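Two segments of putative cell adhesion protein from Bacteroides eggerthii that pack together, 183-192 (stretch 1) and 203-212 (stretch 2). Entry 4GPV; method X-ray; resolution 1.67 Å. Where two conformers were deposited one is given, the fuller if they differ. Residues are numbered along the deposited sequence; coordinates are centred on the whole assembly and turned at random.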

# COMPACT_ATOMS: atom_id res chain seq x y z
N ALA A 183 -6.25 15.99 3.36
CA ALA A 183 -6.59 14.59 3.57
C ALA A 183 -5.26 13.95 3.93
O ALA A 183 -4.27 14.10 3.18
CB ALA A 183 -7.21 13.97 2.32
N VAL A 184 -5.19 13.32 5.10
CA VAL A 184 -3.90 12.79 5.59
C VAL A 184 -3.99 11.29 5.92
O VAL A 184 -5.04 10.80 6.29
CB VAL A 184 -3.38 13.59 6.83
CG1 VAL A 184 -3.09 15.06 6.49
CG2 VAL A 184 -4.33 13.47 8.03
N LEU A 185 -2.87 10.59 5.77
CA LEU A 185 -2.76 9.21 6.18
C LEU A 185 -1.82 9.19 7.34
O LEU A 185 -0.69 9.65 7.22
CB LEU A 185 -2.30 8.26 5.04
CG LEU A 185 -2.54 6.76 5.33
CD1 LEU A 185 -4.07 6.43 5.43
CD2 LEU A 185 -1.88 5.89 4.23
N LEU A 186 -2.27 8.66 8.46
CA LEU A 186 -1.44 8.59 9.66
C LEU A 186 -1.02 7.17 9.88
O LEU A 186 -1.85 6.25 9.75
CB LEU A 186 -2.19 9.16 10.91
CG LEU A 186 -2.96 10.48 10.73
CD1 LEU A 186 -3.65 10.89 12.08
CD2 LEU A 186 -2.01 11.60 10.23
N PHE A 187 0.28 6.95 10.20
CA PHE A 187 0.79 5.62 10.54
C PHE A 187 0.60 4.63 9.42
O PHE A 187 0.08 3.54 9.61
CB PHE A 187 0.17 5.07 11.85
CG PHE A 187 0.26 6.11 12.93
CD1 PHE A 187 1.49 6.60 13.35
CD2 PHE A 187 -0.89 6.69 13.45
CE1 PHE A 187 1.57 7.63 14.29
CE2 PHE A 187 -0.82 7.72 14.38
CZ PHE A 187 0.42 8.19 14.79
N ALA A 188 1.11 5.00 8.24
CA ALA A 188 1.24 4.09 7.11
C ALA A 188 2.36 3.10 7.45
O ALA A 188 3.43 3.57 7.86
CB ALA A 188 1.63 4.88 5.86
N GLY A 189 2.15 1.80 7.29
CA GLY A 189 3.20 0.82 7.58
C GLY A 189 4.43 1.07 6.72
O GLY A 189 4.31 1.27 5.50
N LYS A 190 5.63 1.10 7.34
CA LYS A 190 6.86 1.38 6.58
C LYS A 190 7.34 0.22 5.68
O LYS A 190 7.78 0.48 4.57
CB LYS A 190 8.00 1.73 7.56
CG LYS A 190 9.40 1.78 6.92
CD LYS A 190 10.45 2.38 7.84
CE LYS A 190 11.79 2.50 7.15
NZ LYS A 190 12.63 3.54 7.81
N LYS A 191 7.22 -1.02 6.17
CA LYS A 191 7.79 -2.21 5.53
C LYS A 191 6.89 -2.90 4.55
O LYS A 191 5.77 -3.26 4.88
CB LYS A 191 8.21 -3.24 6.59
CG LYS A 191 9.53 -2.96 7.26
CD LYS A 191 10.09 -4.22 7.92
CE LYS A 191 11.40 -3.97 8.63
NZ LYS A 191 12.06 -5.24 9.03
N GLY A 192 7.42 -3.11 3.36
CA GLY A 192 6.74 -3.82 2.28
C GLY A 192 7.45 -5.14 2.08
O GLY A 192 8.58 -5.16 1.59
N THR A 203 2.66 -7.04 9.70
CA THR A 203 3.27 -6.68 10.99
C THR A 203 4.16 -5.47 10.79
O THR A 203 5.05 -5.51 9.94
CB THR A 203 4.06 -7.86 11.57
OG1 THR A 203 3.26 -9.05 11.49
CG2 THR A 203 4.47 -7.59 13.02
N GLN A 204 3.94 -4.41 11.59
CA GLN A 204 4.72 -3.18 11.49
C GLN A 204 5.13 -2.70 12.84
O GLN A 204 4.35 -2.79 13.77
CB GLN A 204 3.87 -2.07 10.81
CG GLN A 204 3.37 -2.42 9.40
CD GLN A 204 4.41 -2.34 8.30
OE1 GLN A 204 5.57 -1.97 8.50
NE2 GLN A 204 4.03 -2.73 7.12
N ASN A 205 6.33 -2.12 12.94
CA ASN A 205 6.77 -1.48 14.17
C ASN A 205 7.41 -0.12 13.84
O ASN A 205 7.87 0.58 14.73
CB ASN A 205 7.69 -2.40 15.00
CG ASN A 205 9.01 -2.79 14.39
OD1 ASN A 205 9.38 -2.39 13.28
ND2 ASN A 205 9.76 -3.59 15.13
N GLU A 206 7.40 0.26 12.54
CA GLU A 206 7.86 1.53 11.99
C GLU A 206 6.82 2.06 11.02
O GLU A 206 6.19 1.29 10.31
CB GLU A 206 9.23 1.45 11.32
CG GLU A 206 10.38 1.23 12.28
CD GLU A 206 11.70 1.19 11.54
OE1 GLU A 206 11.92 0.23 10.77
OE2 GLU A 206 12.48 2.16 11.66
N PHE A 207 6.64 3.37 11.01
CA PHE A 207 5.58 3.99 10.23
C PHE A 207 5.99 5.31 9.61
O PHE A 207 6.86 6.00 10.14
CB PHE A 207 4.40 4.31 11.20
CG PHE A 207 3.90 3.13 12.00
CD1 PHE A 207 3.00 2.24 11.45
CD2 PHE A 207 4.49 2.81 13.22
CE1 PHE A 207 2.63 1.08 12.14
CE2 PHE A 207 4.12 1.64 13.90
CZ PHE A 207 3.17 0.81 13.37
N TYR A 208 5.21 5.74 8.63
CA TYR A 208 5.27 7.11 8.13
C TYR A 208 3.97 7.80 8.53
O TYR A 208 2.94 7.12 8.64
CB TYR A 208 5.44 7.15 6.61
CG TYR A 208 6.74 6.55 6.13
CD1 TYR A 208 7.93 7.28 6.18
CD2 TYR A 208 6.78 5.27 5.60
CE1 TYR A 208 9.13 6.74 5.70
CE2 TYR A 208 7.98 4.70 5.17
CZ TYR A 208 9.14 5.44 5.22
OH TYR A 208 10.28 4.88 4.69
N THR A 209 3.96 9.12 8.66
CA THR A 209 2.72 9.80 8.99
C THR A 209 2.66 11.17 8.24
O THR A 209 3.68 11.84 8.04
CB THR A 209 2.53 9.91 10.53
OG1 THR A 209 1.16 10.12 10.80
CG2 THR A 209 3.35 11.03 11.16
N GLY A 210 1.47 11.51 7.78
CA GLY A 210 1.28 12.76 7.03
C GLY A 210 1.17 14.01 7.87
O GLY A 210 1.31 15.13 7.36
N PHE A 211 0.88 13.85 9.18
CA PHE A 211 0.72 14.98 10.08
C PHE A 211 0.96 14.50 11.50
O PHE A 211 0.42 13.47 11.87
CB PHE A 211 -0.72 15.56 9.94
CG PHE A 211 -0.96 16.83 10.72
CD1 PHE A 211 -0.57 18.07 10.21
CD2 PHE A 211 -1.53 16.79 11.99
CE1 PHE A 211 -0.79 19.24 10.93
CE2 PHE A 211 -1.73 17.96 12.72
CZ PHE A 211 -1.37 19.18 12.19
N ASN A 212 1.71 15.25 12.32
CA ASN A 212 1.93 14.80 13.69
C ASN A 212 1.88 15.95 14.70
O ASN A 212 2.33 15.77 15.83
CB ASN A 212 3.28 14.07 13.80
CG ASN A 212 4.51 14.95 13.64
OD1 ASN A 212 4.44 16.14 13.30
ND2 ASN A 212 5.68 14.41 13.93

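How does K190, which loses more surface to the other stretch than any other residue here, hold its place? Its backbone is fixed first: K190 N donates to E206 O at 3.0 Å, continuing the antiparallel pairing just beyond the bridge between G189 and F207. The side chain then leaves sideways with all four chi angles t, so it lies extended beside stretch 2. Its methylenes do most of the touching: K190 CG comes within 3.7 Å of Y208 CE2, and K190 CD sits 3.8 Å from E206 CB. At the far end the charges are opposite but do not close into a salt bridge, since K190 NZ and E206 OE2 stay 4.1 Å apart. The aliphatic part of the lysine therefore makes the close contacts, with the charge attraction as a looser addition.

What makes Y208 the centre of the strand pairing? It faces A188 in an antiparallel hydrogen-bonded pair, and both bonds of that pair are present: A188 N to Y208 O at 2.8 Å and Y208 N to A188 O at 2.9 Å. The second is the straighter, at 163° against 140°. Because the two side chains share a face of the sheet, A188 CB and Y208 CB approach to 4.5 Å. With chi1 in m, the tyrosine ring extends to K190, so the residue covers ground well beyond its direct partner.

How does Q204, outside any strand, fasten itself to stretch 1? Its side chain points toward the other stretch, and its terminal amide reads the backbone of K191 in both directions. K191 N donates to Q204 OE1 at 3.0 Å, and Q204 NE2 donates to K191 O at 2.9 Å, both at nearly the same favourable angle. The amide thus does what a neighbouring strand's backbone would do. Reaching K191 brings it across G189, where G189 CA lies 3.5 Å from Q204 CD; a CB on that glycine would run into Q204 NE2.

What happens where the chain turns at F187? Its phi and psi, 60° and 55°, interrupt the strand, and T209 OG1 accepts a weak hydrogen bond from F187 N at 3.3 Å. The same hydroxyl oxygen lies over one face of the F187 ring, while F187 CB packs against F207 CD1 at 4.0 Å. Before the turn, G210 N donates to L185 O at 2.9 Å, and V184 CG1 and L186 CD2 each come within 4.2 Å of F211 CB, giving this end of the contact an apolar patch.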